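Local coordinates for lipoprotein (Clostridioides difficile, PDB 7RAG) that allosterically activates the cortex-lytic amidase CwlD during spore formation, binding the enzyme directly as a lipoprotein of the LolA family, at the interface of chains A and B and the interface of chains A and C. Residues are numbered along the deposited sequence; one frame, centred on the assembly and turned at random. Chains: chain A/B, Lipoprotein; chain C, Germination-specific N-acetylmuramoyl-L-alanine amidase, Autolysin.

Contact 1: the interface of chains A and B. Residues chain A 108-109, 111, 114, 116, 123, 125, 141, 143; chain B 8, 11-12, 15-16, 19.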
loop_
_atom_site.group_PDB
_atom_site.type_symbol
_atom_site.label_atom_id
_atom_site.label_comp_id
_atom_site.label_asym_id
_atom_site.label_seq_id
_atom_site.Cartn_x
_atom_site.Cartn_y
_atom_site.Cartn_z
ATOM N N TYR A 108 18.541 -8.545 -17.564
ATOM C CA TYR A 108 19.114 -8.588 -18.898
ATOM C C TYR A 108 19.406 -7.203 -19.445
ATOM O O TYR A 108 20.081 -7.092 -20.473
ATOM C CB TYR A 108 18.188 -9.362 -19.828
ATOM C CG TYR A 108 18.139 -10.804 -19.417
ATOM C CD1 TYR A 108 19.214 -11.657 -19.690
ATOM C CD2 TYR A 108 17.058 -11.309 -18.699
ATOM C CE1 TYR A 108 19.201 -12.990 -19.287
ATOM C CE2 TYR A 108 17.028 -12.641 -18.296
ATOM C CZ TYR A 108 18.104 -13.479 -18.593
ATOM O OH TYR A 108 18.075 -14.797 -18.190
ATOM N N LEU A 109 18.931 -6.154 -18.767
ATOM C CA LEU A 109 19.368 -4.795 -19.069
ATOM C C LEU A 109 20.701 -4.501 -18.400
ATOM O O LEU A 109 21.695 -4.195 -19.067
ATOM C CB LEU A 109 18.312 -3.786 -18.608
ATOM C CG LEU A 109 18.725 -2.320 -18.725
ATOM C CD1 LEU A 109 18.871 -1.911 -20.192
ATOM C CD2 LEU A 109 17.725 -1.436 -17.990
ATOM N N ASN A 111 23.739 -5.355 -17.454
ATOM C CA ASN A 111 24.625 -6.453 -17.799
ATOM C C ASN A 111 25.680 -6.670 -16.719
ATOM O O ASN A 111 26.165 -5.733 -16.079
ATOM C CB ASN A 111 25.297 -6.191 -19.155
HETATM N N MSE A 114 27.865 -12.497 -18.158
HETATM C CA MSE A 114 26.733 -12.932 -18.979
HETATM C C MSE A 114 27.158 -13.528 -20.331
HETATM O O MSE A 114 28.011 -12.962 -21.004
HETATM C CB MSE A 114 25.789 -11.749 -19.215
HETATM C CG MSE A 114 24.545 -12.103 -20.028
HETATM SE SE MSE A 114 23.476 -10.545 -20.553
HETATM C CE MSE A 114 22.408 -10.302 -18.921
ATOM N N VAL A 116 26.323 -14.246 -24.151
ATOM C CA VAL A 116 25.493 -13.757 -25.251
ATOM C C VAL A 116 25.835 -14.551 -26.507
ATOM O O VAL A 116 27.013 -14.689 -26.855
ATOM C CB VAL A 116 25.681 -12.245 -25.485
ATOM C CG1 VAL A 116 24.663 -11.742 -26.453
ATOM C CG2 VAL A 116 25.541 -11.490 -24.183
ATOM N N LEU A 123 18.677 -14.009 -29.992
ATOM C CA LEU A 123 19.681 -13.546 -29.048
ATOM C C LEU A 123 19.486 -14.360 -27.772
ATOM O O LEU A 123 18.426 -14.291 -27.152
ATOM C CB LEU A 123 19.506 -12.043 -28.823
ATOM C CG LEU A 123 20.242 -11.162 -27.798
ATOM C CD1 LEU A 123 21.523 -10.607 -28.329
ATOM C CD2 LEU A 123 19.346 -10.004 -27.335
ATOM N N LEU A 125 20.658 -15.128 -23.987
ATOM C CA LEU A 125 21.306 -14.456 -22.867
ATOM C C LEU A 125 21.264 -15.379 -21.661
ATOM O O LEU A 125 20.180 -15.792 -21.239
ATOM C CB LEU A 125 20.599 -13.146 -22.543
ATOM C CG LEU A 125 20.319 -12.230 -23.726
ATOM C CD1 LEU A 125 19.689 -10.941 -23.224
ATOM C CD2 LEU A 125 21.599 -11.943 -24.481
ATOM N N LEU A 141 17.381 -16.505 -21.369
ATOM C CA LEU A 141 16.354 -15.757 -22.076
ATOM C C LEU A 141 16.617 -15.818 -23.573
ATOM O O LEU A 141 17.730 -15.532 -24.025
ATOM C CB LEU A 141 16.326 -14.305 -21.615
ATOM C CG LEU A 141 15.281 -13.395 -22.258
ATOM C CD1 LEU A 141 13.865 -13.663 -21.762
ATOM C CD2 LEU A 141 15.683 -11.940 -22.031
ATOM N N VAL A 143 15.576 -14.069 -27.003
ATOM C CA VAL A 143 15.014 -12.844 -27.551
ATOM C C VAL A 143 14.931 -12.991 -29.066
ATOM O O VAL A 143 15.860 -13.501 -29.701
ATOM C CB VAL A 143 15.864 -11.617 -27.159
ATOM C CG1 VAL A 143 15.197 -10.332 -27.636
ATOM C CG2 VAL A 143 16.091 -11.588 -25.660
ATOM N N LYS B 8 26.492 -9.847 -32.682
ATOM C CA LYS B 8 25.963 -10.124 -31.355
ATOM C C LYS B 8 25.753 -8.846 -30.555
ATOM O O LYS B 8 24.678 -8.613 -29.983
ATOM C CB LYS B 8 26.904 -11.066 -30.604
ATOM C CG LYS B 8 26.525 -12.509 -30.704
ATOM C CD LYS B 8 25.448 -12.862 -29.685
ATOM C CE LYS B 8 24.057 -12.260 -29.991
ATOM N NZ LYS B 8 22.844 -13.049 -29.607
ATOM N N VAL B 11 22.860 -6.361 -31.830
ATOM C CA VAL B 11 21.528 -6.827 -31.451
ATOM C C VAL B 11 21.321 -6.678 -29.952
ATOM O O VAL B 11 20.265 -6.217 -29.497
ATOM C CB VAL B 11 21.310 -8.285 -31.902
ATOM C CG1 VAL B 11 20.072 -8.855 -31.236
ATOM C CG2 VAL B 11 21.146 -8.373 -33.408
ATOM N N TYR B 12 22.327 -7.055 -29.162
ATOM C CA TYR B 12 22.186 -6.979 -27.713
ATOM C C TYR B 12 21.977 -5.545 -27.244
ATOM O O TYR B 12 21.137 -5.285 -26.370
ATOM C CB TYR B 12 23.408 -7.591 -27.033
ATOM C CG TYR B 12 23.335 -7.493 -25.531
ATOM C CD1 TYR B 12 24.273 -6.762 -24.816
ATOM C CD2 TYR B 12 22.305 -8.109 -24.831
ATOM C CE1 TYR B 12 24.198 -6.665 -23.438
ATOM C CE2 TYR B 12 22.223 -8.026 -23.461
ATOM C CZ TYR B 12 23.170 -7.300 -22.763
ATOM O OH TYR B 12 23.086 -7.210 -21.386
ATOM N N PHE B 15 18.539 -4.376 -28.034
ATOM C CA PHE B 15 17.610 -4.919 -27.046
ATOM C C PHE B 15 17.653 -4.121 -25.742
ATOM O O PHE B 15 16.604 -3.830 -25.146
ATOM C CB PHE B 15 17.936 -6.394 -26.799
ATOM C CG PHE B 15 17.217 -6.999 -25.619
ATOM C CD1 PHE B 15 15.894 -7.410 -25.726
ATOM C CD2 PHE B 15 17.872 -7.185 -24.403
ATOM C CE1 PHE B 15 15.226 -7.981 -24.634
ATOM C CE2 PHE B 15 17.212 -7.752 -23.309
ATOM C CZ PHE B 15 15.884 -8.147 -23.425
ATOM N N GLN B 16 18.862 -3.774 -25.279
ATOM C CA GLN B 16 18.993 -2.991 -24.052
ATOM C C GLN B 16 18.295 -1.644 -24.178
ATOM O O GLN B 16 17.602 -1.195 -23.255
ATOM C CB GLN B 16 20.463 -2.760 -23.726
ATOM C CG GLN B 16 21.255 -3.968 -23.315
ATOM C CD GLN B 16 22.707 -3.588 -23.053
ATOM O OE1 GLN B 16 23.328 -2.876 -23.854
ATOM N NE2 GLN B 16 23.245 -4.027 -21.915
ATOM N N ILE B 19 14.361 -2.222 -24.153
ATOM C CA ILE B 19 13.721 -2.484 -22.867
ATOM C C ILE B 19 13.956 -1.354 -21.867
ATOM O O ILE B 19 13.157 -1.191 -20.936
ATOM C CB ILE B 19 14.160 -3.823 -22.254
ATOM C CG1 ILE B 19 15.670 -3.857 -22.022
ATOM C CG2 ILE B 19 13.723 -4.968 -23.139
ATOM C CD1 ILE B 19 16.136 -5.092 -21.287
#

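Contact 2: the interface of chains A and C. Residues chain A 133, 135-136, 163-164; chain C 16-18, 60-62, 101, 103.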
loop_
_atom_site.group_PDB
_atom_site.type_symbol
_atom_site.label_atom_id
_atom_site.label_comp_id
_atom_site.label_asym_id
_atom_site.label_seq_id
_atom_site.Cartn_x
_atom_site.Cartn_y
_atom_site.Cartn_z
ATOM N N ASN A 133 21.393 -22.333 -5.539
ATOM C CA ASN A 133 20.268 -23.254 -5.372
ATOM C C ASN A 133 20.380 -24.350 -6.424
ATOM O O ASN A 133 20.591 -24.071 -7.609
ATOM C CB ASN A 133 18.933 -22.499 -5.495
ATOM C CG ASN A 133 17.696 -23.377 -5.219
ATOM O OD1 ASN A 133 17.568 -24.479 -5.741
ATOM N ND2 ASN A 133 16.760 -22.859 -4.421
ATOM N N TYR A 135 18.129 -25.975 -7.721
ATOM C CA TYR A 135 16.994 -25.930 -8.627
ATOM C C TYR A 135 16.921 -24.667 -9.466
ATOM O O TYR A 135 16.390 -24.713 -10.583
ATOM C CB TYR A 135 15.698 -26.074 -7.829
ATOM C CG TYR A 135 15.592 -27.412 -7.159
ATOM C CD1 TYR A 135 15.298 -28.553 -7.901
ATOM C CD2 TYR A 135 15.795 -27.544 -5.794
ATOM C CE1 TYR A 135 15.201 -29.775 -7.303
ATOM C CE2 TYR A 135 15.695 -28.760 -5.184
ATOM C CZ TYR A 135 15.403 -29.882 -5.947
ATOM O OH TYR A 135 15.305 -31.124 -5.362
ATOM N N PHE A 136 17.399 -23.537 -8.946
ATOM C CA PHE A 136 17.409 -22.268 -9.670
ATOM C C PHE A 136 18.864 -21.914 -9.949
ATOM O O PHE A 136 19.451 -21.063 -9.284
ATOM C CB PHE A 136 16.707 -21.133 -8.846
ATOM C CG PHE A 136 15.253 -21.388 -8.540
ATOM C CD1 PHE A 136 14.257 -20.734 -9.246
ATOM C CD2 PHE A 136 14.884 -22.276 -7.542
ATOM C CE1 PHE A 136 12.931 -20.959 -8.954
ATOM C CE2 PHE A 136 13.563 -22.502 -7.246
ATOM C CZ PHE A 136 12.589 -21.847 -7.938
ATOM N N ARG A 163 13.557 -26.174 -15.150
ATOM C CA ARG A 163 12.528 -26.317 -14.135
ATOM C C ARG A 163 11.368 -25.372 -14.360
ATOM O O ARG A 163 10.237 -25.710 -14.000
ATOM C CB ARG A 163 13.113 -26.077 -12.744
ATOM C CG ARG A 163 14.160 -27.064 -12.372
ATOM C CD ARG A 163 13.647 -28.429 -12.684
ATOM N NE ARG A 163 14.477 -29.436 -12.058
ATOM C CZ ARG A 163 14.024 -30.404 -11.281
ATOM N NH1 ARG A 163 12.722 -30.503 -11.047
ATOM N NH2 ARG A 163 14.889 -31.273 -10.764
ATOM N N PHE A 164 11.630 -24.180 -14.894
ATOM C CA PHE A 164 10.590 -23.237 -15.279
ATOM C C PHE A 164 10.808 -22.856 -16.723
ATOM O O PHE A 164 11.921 -22.465 -17.089
ATOM C CB PHE A 164 10.602 -21.949 -14.442
ATOM C CG PHE A 164 10.130 -22.132 -13.059
ATOM C CD1 PHE A 164 8.809 -21.871 -12.731
ATOM C CD2 PHE A 164 11.006 -22.586 -12.076
ATOM C CE1 PHE A 164 8.368 -22.061 -11.424
ATOM C CE2 PHE A 164 10.575 -22.775 -10.786
ATOM C CZ PHE A 164 9.251 -22.509 -10.456
ATOM N N ASN C 16 13.058 -17.531 -4.352
ATOM C CA ASN C 16 13.179 -18.788 -5.106
ATOM C C ASN C 16 13.277 -19.990 -4.178
ATOM O O ASN C 16 14.352 -20.498 -3.918
ATOM C CB ASN C 16 14.405 -18.771 -6.012
ATOM C CG ASN C 16 14.241 -17.838 -7.188
ATOM O OD1 ASN C 16 13.172 -17.233 -7.370
ATOM N ND2 ASN C 16 15.298 -17.713 -8.003
ATOM N N LYS C 17 12.140 -20.439 -3.683
ATOM C CA LYS C 17 12.093 -21.494 -2.695
ATOM C C LYS C 17 11.676 -22.804 -3.349
ATOM O O LYS C 17 11.018 -22.817 -4.398
ATOM C CB LYS C 17 11.128 -21.118 -1.585
ATOM C CG LYS C 17 11.625 -19.959 -0.778
ATOM C CD LYS C 17 12.921 -20.339 -0.068
ATOM C CE LYS C 17 13.088 -19.586 1.246
ATOM N NZ LYS C 17 13.963 -20.333 2.216
ATOM N N THR C 18 12.114 -23.904 -2.741
ATOM C CA THR C 18 11.669 -25.235 -3.100
ATOM C C THR C 18 10.997 -25.833 -1.875
ATOM O O THR C 18 11.583 -25.844 -0.786
ATOM C CB THR C 18 12.837 -26.093 -3.593
ATOM O OG1 THR C 18 13.422 -25.460 -4.742
ATOM C CG2 THR C 18 12.357 -27.491 -4.019
ATOM N N GLY C 60 6.161 -18.806 -8.514
ATOM C CA GLY C 60 7.588 -18.936 -8.696
ATOM C C GLY C 60 8.308 -19.829 -7.722
ATOM O O GLY C 60 9.544 -19.837 -7.722
ATOM N N GLY C 61 7.596 -20.564 -6.877
ATOM C CA GLY C 61 8.227 -21.590 -6.071
ATOM C C GLY C 61 8.232 -22.920 -6.812
ATOM O O GLY C 61 7.426 -23.156 -7.718
ATOM N N LEU C 62 9.162 -23.786 -6.450
ATOM C CA LEU C 62 9.218 -25.128 -7.012
ATOM C C LEU C 62 8.677 -26.095 -5.982
ATOM O O LEU C 62 9.075 -26.029 -4.818
ATOM C CB LEU C 62 10.647 -25.510 -7.375
ATOM C CG LEU C 62 10.725 -26.726 -8.272
ATOM C CD1 LEU C 62 10.148 -26.419 -9.660
ATOM C CD2 LEU C 62 12.155 -27.166 -8.389
ATOM N N ASN C 101 17.240 -31.225 -0.990
ATOM C CA ASN C 101 17.757 -29.852 -0.839
ATOM C C ASN C 101 16.627 -28.833 -0.936
ATOM O O ASN C 101 16.750 -27.785 -1.571
ATOM C CB ASN C 101 18.856 -29.525 -1.861
ATOM C CG ASN C 101 20.146 -30.228 -1.561
ATOM O OD1 ASN C 101 20.661 -30.986 -2.384
ATOM N ND2 ASN C 101 20.678 -29.997 -0.366
ATOM N N ASN C 103 13.762 -26.180 0.814
ATOM C CA ASN C 103 13.777 -25.176 1.861
ATOM C C ASN C 103 12.737 -25.442 2.936
ATOM O O ASN C 103 12.854 -24.907 4.032
ATOM C CB ASN C 103 13.559 -23.786 1.253
ATOM C CG ASN C 103 14.582 -23.460 0.183
ATOM O OD1 ASN C 103 14.334 -23.632 -1.006
ATOM N ND2 ASN C 103 15.754 -23.027 0.603
#

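Contact 3: the interface of chains A and B. Residues chain A 54, 100, 102, 104-105, 168-173; chain B 19, 22, 24-27.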
loop_
_atom_site.group_PDB
_atom_site.type_symbol
_atom_site.label_atom_id
_atom_site.label_comp_id
_atom_site.label_asym_id
_atom_site.label_seq_id
_atom_site.Cartn_x
_atom_site.Cartn_y
_atom_site.Cartn_z
ATOM N N TYR A 54 4.837 -4.076 -11.517
ATOM C CA TYR A 54 4.566 -5.325 -12.211
ATOM C C TYR A 54 3.275 -5.929 -11.665
ATOM O O TYR A 54 3.049 -5.929 -10.455
ATOM C CB TYR A 54 5.713 -6.300 -12.023
ATOM C CG TYR A 54 6.966 -6.005 -12.814
ATOM C CD1 TYR A 54 7.064 -6.371 -14.148
ATOM C CD2 TYR A 54 8.072 -5.404 -12.222
ATOM C CE1 TYR A 54 8.220 -6.137 -14.875
ATOM C CE2 TYR A 54 9.228 -5.155 -12.947
ATOM C CZ TYR A 54 9.299 -5.531 -14.272
ATOM O OH TYR A 54 10.436 -5.303 -15.015
ATOM N N PHE A 100 10.222 -11.949 -10.194
ATOM C CA PHE A 100 9.386 -13.107 -10.437
ATOM C C PHE A 100 10.005 -13.827 -11.618
ATOM O O PHE A 100 10.840 -13.271 -12.335
ATOM C CB PHE A 100 7.918 -12.732 -10.722
ATOM C CG PHE A 100 7.749 -11.705 -11.823
ATOM C CD1 PHE A 100 7.561 -12.097 -13.132
ATOM C CD2 PHE A 100 7.815 -10.346 -11.539
ATOM C CE1 PHE A 100 7.429 -11.155 -14.136
ATOM C CE2 PHE A 100 7.693 -9.407 -12.536
ATOM C CZ PHE A 100 7.496 -9.809 -13.841
ATOM N N GLY A 102 10.018 -14.869 -15.215
ATOM C CA GLY A 102 9.468 -14.080 -16.301
ATOM C C GLY A 102 9.899 -12.624 -16.287
ATOM O O GLY A 102 9.753 -11.932 -17.304
ATOM N N PHE A 104 12.386 -9.932 -16.825
ATOM C CA PHE A 104 13.606 -9.853 -17.614
ATOM C C PHE A 104 14.210 -8.464 -17.688
ATOM O O PHE A 104 15.432 -8.363 -17.814
ATOM C CB PHE A 104 13.365 -10.347 -19.047
ATOM C CG PHE A 104 12.307 -9.589 -19.768
ATOM C CD1 PHE A 104 12.642 -8.526 -20.591
ATOM C CD2 PHE A 104 10.974 -9.927 -19.613
ATOM C CE1 PHE A 104 11.679 -7.816 -21.255
ATOM C CE2 PHE A 104 9.986 -9.218 -20.280
ATOM C CZ PHE A 104 10.343 -8.153 -21.103
ATOM N N ILE A 105 13.413 -7.393 -17.630
ATOM C CA ILE A 105 14.017 -6.066 -17.584
ATOM C C ILE A 105 14.821 -5.947 -16.306
ATOM O O ILE A 105 14.415 -6.450 -15.246
ATOM C CB ILE A 105 12.983 -4.928 -17.639
ATOM C CG1 ILE A 105 11.908 -5.157 -18.698
ATOM C CG2 ILE A 105 13.702 -3.598 -17.897
ATOM C CD1 ILE A 105 10.918 -3.992 -18.784
ATOM N N TYR A 168 6.659 -16.380 -23.983
ATOM C CA TYR A 168 6.012 -15.073 -24.068
ATOM C C TYR A 168 5.174 -14.975 -25.344
ATOM O O TYR A 168 5.710 -15.091 -26.447
ATOM C CB TYR A 168 7.062 -13.963 -24.038
ATOM C CG TYR A 168 7.897 -13.905 -22.779
ATOM C CD1 TYR A 168 7.541 -13.075 -21.713
ATOM C CD2 TYR A 168 9.058 -14.667 -22.661
ATOM C CE1 TYR A 168 8.316 -13.024 -20.560
ATOM C CE2 TYR A 168 9.847 -14.616 -21.523
ATOM C CZ TYR A 168 9.471 -13.796 -20.476
ATOM O OH TYR A 168 10.258 -13.767 -19.351
ATOM N N LYS A 169 3.874 -14.735 -25.190
ATOM C CA LYS A 169 2.939 -14.569 -26.299
ATOM C C LYS A 169 2.294 -13.184 -26.232
ATOM O O LYS A 169 2.038 -12.662 -25.144
ATOM C CB LYS A 169 1.833 -15.662 -26.268
ATOM C CG LYS A 169 2.346 -17.118 -26.273
ATOM C CD LYS A 169 2.649 -17.626 -27.684
ATOM C CE LYS A 169 3.604 -18.804 -27.670
ATOM N NZ LYS A 169 4.991 -18.361 -27.312
ATOM N N ASP A 170 2.028 -12.592 -27.403
ATOM C CA ASP A 170 1.269 -11.341 -27.524
ATOM C C ASP A 170 1.994 -10.164 -26.878
ATOM O O ASP A 170 1.363 -9.336 -26.214
ATOM C CB ASP A 170 -0.138 -11.456 -26.925
ATOM C CG ASP A 170 -0.952 -12.595 -27.506
ATOM O OD1 ASP A 170 -0.740 -12.948 -28.689
ATOM O OD2 ASP A 170 -1.820 -13.133 -26.772
ATOM N N PHE A 171 3.312 -10.071 -27.085
ATOM C CA PHE A 171 4.120 -9.057 -26.411
ATOM C C PHE A 171 3.924 -7.690 -27.058
ATOM O O PHE A 171 4.233 -7.506 -28.238
ATOM C CB PHE A 171 5.597 -9.425 -26.443
ATOM C CG PHE A 171 6.424 -8.613 -25.500
ATOM C CD1 PHE A 171 6.618 -9.032 -24.189
ATOM C CD2 PHE A 171 6.978 -7.407 -25.901
ATOM C CE1 PHE A 171 7.368 -8.278 -23.308
ATOM C CE2 PHE A 171 7.731 -6.645 -25.022
ATOM C CZ PHE A 171 7.926 -7.083 -23.725
ATOM N N GLU A 172 3.455 -6.723 -26.283
ATOM C CA GLU A 172 3.348 -5.349 -26.750
ATOM C C GLU A 172 3.988 -4.425 -25.721
ATOM O O GLU A 172 3.999 -4.731 -24.527
ATOM C CB GLU A 172 1.878 -4.969 -26.998
ATOM C CG GLU A 172 1.027 -4.970 -25.734
ATOM C CD GLU A 172 -0.470 -5.022 -26.014
ATOM O OE1 GLU A 172 -0.858 -5.531 -27.093
ATOM O OE2 GLU A 172 -1.255 -4.558 -25.149
ATOM N N TYR A 173 4.537 -3.301 -26.190
ATOM C CA TYR A 173 5.152 -2.319 -25.303
ATOM C C TYR A 173 4.912 -0.904 -25.824
ATOM O O TYR A 173 4.569 -0.692 -26.989
ATOM C CB TYR A 173 6.663 -2.558 -25.128
ATOM C CG TYR A 173 7.443 -2.396 -26.398
ATOM C CD1 TYR A 173 7.961 -1.161 -26.774
ATOM C CD2 TYR A 173 7.644 -3.474 -27.238
ATOM C CE1 TYR A 173 8.664 -1.014 -27.959
ATOM C CE2 TYR A 173 8.342 -3.343 -28.413
ATOM C CZ TYR A 173 8.851 -2.115 -28.779
ATOM O OH TYR A 173 9.539 -2.005 -29.979
ATOM N N ILE B 19 14.361 -2.222 -24.153
ATOM C CA ILE B 19 13.721 -2.484 -22.867
ATOM C C ILE B 19 13.956 -1.354 -21.867
ATOM O O ILE B 19 13.157 -1.191 -20.936
ATOM C CB ILE B 19 14.160 -3.823 -22.254
ATOM C CG1 ILE B 19 15.670 -3.857 -22.022
ATOM C CG2 ILE B 19 13.723 -4.968 -23.139
ATOM C CD1 ILE B 19 16.136 -5.092 -21.287
HETATM N N MSE B 22 11.253 1.330 -22.399
HETATM C CA MSE B 22 9.932 0.798 -22.176
HETATM C C MSE B 22 9.305 1.503 -20.984
HETATM O O MSE B 22 9.930 1.601 -19.943
HETATM C CB MSE B 22 10.048 -0.702 -21.925
HETATM C CG MSE B 22 9.046 -1.575 -22.611
HETATM SE SE MSE B 22 9.787 -3.400 -22.746
HETATM C CE MSE B 22 10.561 -3.272 -24.553
ATOM N N TYR B 24 5.774 0.761 -20.586
ATOM C CA TYR B 24 4.657 -0.148 -20.420
ATOM C C TYR B 24 4.932 -1.385 -21.264
ATOM O O TYR B 24 5.458 -1.284 -22.372
ATOM C CB TYR B 24 3.347 0.511 -20.852
ATOM C CG TYR B 24 2.200 -0.458 -20.966
ATOM C CD1 TYR B 24 1.353 -0.681 -19.887
ATOM C CD2 TYR B 24 1.972 -1.171 -22.144
ATOM C CE1 TYR B 24 0.301 -1.571 -19.977
ATOM C CE2 TYR B 24 0.931 -2.071 -22.243
ATOM C CZ TYR B 24 0.096 -2.264 -21.156
ATOM O OH TYR B 24 -0.956 -3.148 -21.250
ATOM N N TYR B 25 4.588 -2.551 -20.739
ATOM C CA TYR B 25 4.538 -3.722 -21.597
ATOM C C TYR B 25 3.487 -4.666 -21.062
ATOM O O TYR B 25 3.067 -4.581 -19.908
ATOM C CB TYR B 25 5.911 -4.409 -21.768
ATOM C CG TYR B 25 6.384 -5.369 -20.695
ATOM C CD1 TYR B 25 7.494 -5.071 -19.912
ATOM C CD2 TYR B 25 5.777 -6.604 -20.510
ATOM C CE1 TYR B 25 7.954 -5.940 -18.947
ATOM C CE2 TYR B 25 6.228 -7.474 -19.544
ATOM C CZ TYR B 25 7.318 -7.131 -18.768
ATOM O OH TYR B 25 7.765 -8.002 -17.813
ATOM N N SER B 26 3.040 -5.554 -21.932
ATOM C CA SER B 26 2.018 -6.501 -21.537
ATOM C C SER B 26 2.165 -7.730 -22.401
ATOM O O SER B 26 2.410 -7.625 -23.605
ATOM C CB SER B 26 0.614 -5.920 -21.695
ATOM O OG SER B 26 -0.290 -6.590 -20.835
ATOM N N CYS B 27 1.998 -8.891 -21.789
ATOM C CA CYS B 27 2.119 -10.119 -22.552
ATOM C C CYS B 27 1.393 -11.230 -21.829
ATOM O O CYS B 27 1.019 -11.109 -20.660
ATOM C CB CYS B 27 3.579 -10.505 -22.794
ATOM S SG CYS B 27 4.485 -10.996 -21.324
#

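Contact 1: the interface of chains A and B
The amphipathic helix 8-21 of chain B packs against strands 115-119, 122-128 and 138-144 of chain A, part of its LolA-family fold, an exchange between copies that looks like a domain swap. Apolar packing dominates. B:Phe15, with CG anti to its backbone N (chi1 169°), lays its ring against side chains of strands 122-128 and 138-144: A:Val143 CG2 sits over one face toward the rim, A:Val143 CG1 is 3.6 Å from CD1 of B:Phe15, and A:Leu125 CD1 and A:Tyr108 CB meet the CE2 side. One turn back, B:Tyr12 also sets CG anti to its backbone N (chi1 178°) and crosses A:Leu125 obliquely, its CE2 3.9 Å from CD1 of that leucine. The branches of A:Leu123 divide, CD2 facing B:Phe15 CB and CD1 touching B:Val11 CG1 at 3.7 Å. Bent along its chain, B:Lys8 lays CD against A:Val116 CG1 at 3.5 Å. At the far end B:Ile19 CD1 touches A:Leu109 CB.

Polar contacts line the 108-111 loop. The phenol OH of B:Tyr12 can donate to the carbonyl O of A:Tyr108 at 3.1 Å, with SE of selenomethionine A:Met114 beside it. B:Gln16, extended beyond CG, brings NE2 to A:Leu109 O in a weak, bent hydrogen bond (3.2 Å, 133° at H).

Contact 2: the interface of chains A and C
Two neighbouring aromatic residues on a loop of the lipoprotein, A:Tyr135 and A:Phe136, point their rings at the amidase, a member of the Amidase_3 family, where strands 18-23 and 62-65 begin. This patch is part of the interface by which the lipoprotein binds the enzyme it allosterically activates; the structure alone does not show its share in activation. The ring of A:Phe136 is stacked on the side-chain amide of C:Asn16, with the two planes only 19° apart. CB of the asparagine stands over the ring centre, 3.7 Å from the centroid, in a CH-pi contact, while ND2 comes to 3.4 Å from CD1 of A:Phe136. The hydroxyl OG1 of C:Thr18 lies at the edge of this phenyl ring, in its plane.

A:Tyr135 instead meets its partners crosswise. C:Leu62 and C:Thr18 both approach it at about a right angle, the leucine with CD2 3.5 Å from the ring atom CD1, the threonine with CG2 3.8 Å from CE2. C:Leu62 has CG anti to the backbone N (chi1 -165°), and its two methyls part: CD2 serves the tyrosine, whereas CD1 reaches CE2 of A:Phe164, whose side chain slides past it in the opposite direction. Polar links stay within each chain. C:Asn103 OD1 receives the backbone N of C:Thr18 on a lone pair, which probably helps to set the start of strand 18-23. A:Asn133 OD1 takes the backbone N of A:Tyr135 at 2.5 Å, in the carbonyl plane.

Contact 3: the interface of chains A and B
Strand 171-173, near the C-terminus of chain A, pairs antiparallel with the start of strand 24-33 of chain B, while the 100-105 loop of chain A faces the end of helix 8-21 and B:Tyr25 of strand 24-33. The backbones of A:Glu172 and B:Ser26 bond reciprocally: A:Glu172 N gives to B:Ser26 O at 3.0 Å, nearly straight (171° at H) and almost along the C=O axis, and B:Ser26 N gives back to A:Glu172 O at 2.9 Å.

Beside this ladder, B:Tyr25 takes the crowded first torsion (chi1 82°), which carries its ring in among chain A side chains. A:Phe104 reaches it tip to tip, with CZ over one face toward the rim, and A:Ile105 CD1 touches CE1 of B:Tyr25 at 3.6 Å. A:Phe171 crosses obliquely from the strand, its CE1 3.6 Å from CD2 of B:Tyr25. SG of B:Cys27 sits at the edge of the A:Tyr168 ring, in its plane, 3.7 Å from CD1. A:Tyr168 OH also bonds to A:Gly102 O at 2.8 Å, approaching from above the carbonyl plane. Selenomethionine B:Met22 places CE over one face of the A:Tyr173 ring, toward its rim. The antiparallel bridges join a strand of each copy and probably help to hold a lipoprotein dimer.

The centres of the C-alpha atoms of contact 1 and contact 3 are about 14 Å apart, and both use B:Ile19, near the end of helix 8-21: one chain B segment passes from helix packing to strand pairing. The C-alpha centre of contact 2 is about 24 Å from that of contact 1 and 23 Å from that of contact 3, yet chain A ties it to both, since strand 164-169 starts at contact 2 and ends at contact 3, and the loop of contact 2 leads into strand 138-144 of contact 1. The lipoprotein pair may therefore stiffen the framework presenting the amidase-binding loop, in an assembly with two copies of each protein.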